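Local coordinates for type 3 secretion system translocon protein SctE (Shigella flexneri, PDB 3U0C) that forms, together with IpaC/SctB, a pore in the host-cell membrane through which the type III secretion system passes effector proteins into the cytosol, at residues Y112-Q115 against I116-K120. Sequence-based numbering, arbitrary orientation.
Sequences YEKQ and INKLK
One face of the Y112 ring is covered by I116, one helical turn further on: CG1 stands 4.2 Å from the ring centroid, only 8° off the ring normal, a CH-pi contact over the face. Beyond it I116 CD1 faces the phenol end of the ring, 4.2 Å from Y112 CZ. Y112 CG lies anti to the backbone N (chi1 -169°), which carries the ring outward; the ring lies across the helix with this face toward I116. In the backbone, I116 N donates to Y112 O at 2.9 Å, the first of four successive i to i+4 bonds from the carbonyls of Y112-Q115 to the amides of I116-L119. This is regular alpha-helix a little past the middle of helix 71-141, part of the long antiparallel coiled coil of the N-terminal region; Y112 and I116 both touch T178 of helix 150-197, and Q115 touches I174 and I181. Elsewhere on the turn, the K114 and K118 chains run side by side in the same direction, CE to CE 3.5 Å. A bend at chi4 (-79°) turns the K118 amine aside, and K114 NZ and K118 NZ stay 4.9 Å apart. The Q115 amide crosses the K118 chain at an angle, Q115 NE2 lying 3.9 Å from K118 CD.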
ATOM      1  N   TYR A 112       1.617  -1.753  -7.287  1.00 29.11           N
ATOM      2  CA  TYR A 112       2.137  -0.494  -7.789  1.00 30.63           C
ATOM      3  C   TYR A 112       3.031  -0.691  -9.011  1.00 29.56           C
ATOM      4  O   TYR A 112       2.902   0.015  -9.988  1.00 29.97           O
ATOM      5  CB  TYR A 112       2.938   0.185  -6.698  1.00 28.82           C
ATOM      6  CG  TYR A 112       3.313   1.610  -6.992  1.00 33.11           C
ATOM      7  CD1 TYR A 112       2.339   2.582  -7.187  1.00 30.90           C
ATOM      8  CD2 TYR A 112       4.645   1.996  -7.039  1.00 31.54           C
ATOM      9  CE1 TYR A 112       2.685   3.890  -7.419  1.00 29.44           C
ATOM     10  CE2 TYR A 112       4.999   3.303  -7.271  1.00 33.98           C
ATOM     11  CZ  TYR A 112       4.015   4.242  -7.463  1.00 29.37           C
ATOM     12  OH  TYR A 112       4.369   5.543  -7.693  1.00 33.34           O
ATOM     13  N   GLU A 113       3.948  -1.646  -8.906  1.00 33.51           N
ATOM     14  CA  GLU A 113       4.892  -1.986  -9.959  1.00 31.61           C
ATOM     15  C   GLU A 113       4.166  -2.522 -11.177  1.00 36.23           C
ATOM     16  O   GLU A 113       4.464  -2.131 -12.308  1.00 32.68           O
ATOM     17  CB  GLU A 113       5.875  -3.043  -9.456  1.00 34.18           C
ATOM     18  CG  GLU A 113       6.904  -2.521  -8.485  1.00 36.23           C
ATOM     19  CD  GLU A 113       7.650  -3.632  -7.749  1.00 44.63           C
ATOM     20  OE1 GLU A 113       7.299  -4.824  -7.912  1.00 43.89           O
ATOM     21  OE2 GLU A 113       8.590  -3.311  -6.990  1.00 49.51           O
ATOM     22  N   LYS A 114       3.224  -3.427 -10.940  1.00 28.79           N
ATOM     23  CA  LYS A 114       2.414  -3.975 -12.013  1.00 29.38           C
ATOM     24  C   LYS A 114       1.659  -2.878 -12.775  1.00 29.79           C
ATOM     25  O   LYS A 114       1.592  -2.896 -14.015  1.00 32.72           O
ATOM     26  CB  LYS A 114       1.451  -5.025 -11.469  1.00 35.40           C
ATOM     27  CG  LYS A 114       0.339  -5.399 -12.438  1.00 47.09           C
ATOM     28  CD  LYS A 114      -0.430  -6.632 -11.970  1.00 54.75           C
ATOM     29  CE  LYS A 114      -1.262  -7.237 -13.111  1.00 59.81           C
ATOM     30  NZ  LYS A 114      -2.042  -8.420 -12.611  1.00 63.00           N
ATOM     31  N   GLN A 115       1.104  -1.923 -12.038  1.00 29.13           N
ATOM     32  CA  GLN A 115       0.344  -0.831 -12.630  1.00 29.48           C
ATOM     33  C   GLN A 115       1.224   0.169 -13.372  1.00 36.33           C
ATOM     34  O   GLN A 115       0.830   0.673 -14.420  1.00 30.22           O
ATOM     35  CB  GLN A 115      -0.485  -0.094 -11.590  1.00 29.16           C
ATOM     36  CG  GLN A 115      -1.672  -0.876 -11.102  1.00 38.92           C
ATOM     37  CD  GLN A 115      -2.616  -1.232 -12.220  1.00 34.78           C
ATOM     38  OE1 GLN A 115      -2.956  -0.389 -13.061  1.00 38.21           O
ATOM     39  NE2 GLN A 115      -3.045  -2.489 -12.249  1.00 33.34           N
ATOM     40  N   ILE A 116       2.388   0.472 -12.798  1.00 39.72           N
ATOM     41  CA  ILE A 116       3.390   1.314 -13.448  1.00 37.28           C
ATOM     42  C   ILE A 116       3.811   0.730 -14.799  1.00 38.24           C
ATOM     43  O   ILE A 116       3.889   1.450 -15.806  1.00 32.62           O
ATOM     44  CB  ILE A 116       4.629   1.513 -12.551  1.00 37.27           C
ATOM     45  CG1 ILE A 116       4.287   2.401 -11.347  1.00 31.07           C
ATOM     46  CG2 ILE A 116       5.761   2.128 -13.353  1.00 32.96           C
ATOM     47  CD1 ILE A 116       4.110   3.856 -11.674  1.00 33.19           C
ATOM     48  N   ASN A 117       4.063  -0.575 -14.839  1.00 31.32           N
ATOM     49  CA  ASN A 117       4.352  -1.213 -16.124  1.00 31.99           C
ATOM     50  C   ASN A 117       3.178  -1.107 -17.090  1.00 32.59           C
ATOM     51  O   ASN A 117       3.369  -0.817 -18.272  1.00 33.24           O
ATOM     52  CB  ASN A 117       4.752  -2.678 -15.961  1.00 31.94           C
ATOM     53  CG  ASN A 117       4.812  -3.413 -17.295  1.00 56.21           C
ATOM     54  OD1 ASN A 117       5.661  -3.108 -18.156  1.00 56.13           O
ATOM     55  ND2 ASN A 117       3.903  -4.376 -17.487  1.00 56.46           N
ATOM     56  N   LYS A 118       1.972  -1.350 -16.586  1.00 35.30           N
ATOM     57  CA  LYS A 118       0.757  -1.240 -17.389  1.00 39.35           C
ATOM     58  C   LYS A 118       0.601   0.157 -17.991  1.00 39.77           C
ATOM     59  O   LYS A 118       0.148   0.316 -19.131  1.00 32.56           O
ATOM     60  CB  LYS A 118      -0.484  -1.589 -16.557  1.00 35.96           C
ATOM     61  CG  LYS A 118      -0.647  -3.065 -16.290  1.00 31.28           C
ATOM     62  CD  LYS A 118      -2.061  -3.404 -15.889  1.00 41.09           C
ATOM     63  CE  LYS A 118      -2.196  -4.878 -15.534  1.00 45.18           C
ATOM     64  NZ  LYS A 118      -2.287  -5.797 -16.714  1.00 56.13           N
ATOM     65  N   LEU A 119       0.976   1.161 -17.207  1.00 38.30           N
ATOM     66  CA  LEU A 119       0.840   2.549 -17.602  1.00 34.00           C
ATOM     67  C   LEU A 119       1.848   2.934 -18.681  1.00 35.30           C
ATOM     68  O   LEU A 119       1.593   3.815 -19.482  1.00 34.39           O
ATOM     69  CB  LEU A 119       1.016   3.448 -16.388  1.00 31.92           C
ATOM     70  CG  LEU A 119       1.091   4.958 -16.610  1.00 31.19           C
ATOM     71  CD1 LEU A 119      -0.181   5.456 -17.280  1.00 31.49           C
ATOM     72  CD2 LEU A 119       1.323   5.656 -15.268  1.00 30.46           C
ATOM     73  N   LYS A 120       3.001   2.284 -18.672  1.00 37.31           N
ATOM     74  CA  LYS A 120       3.994   2.505 -19.706  1.00 41.32           C
ATOM     75  C   LYS A 120       3.539   1.918 -21.034  1.00 47.52           C
ATOM     76  O   LYS A 120       3.679   2.546 -22.091  1.00 36.09           O
ATOM     77  CB  LYS A 120       5.306   1.866 -19.297  1.00 45.55           C
ATOM     78  CG  LYS A 120       6.125   1.314 -20.444  1.00 55.87           C
ATOM     79  CD  LYS A 120       7.230   0.474 -19.837  1.00 58.82           C
ATOM     80  CE  LYS A 120       8.144  -0.189 -20.848  1.00 70.39           C
ATOM     81  NZ  LYS A 120       9.041  -1.089 -20.053  1.00 70.65           N
TER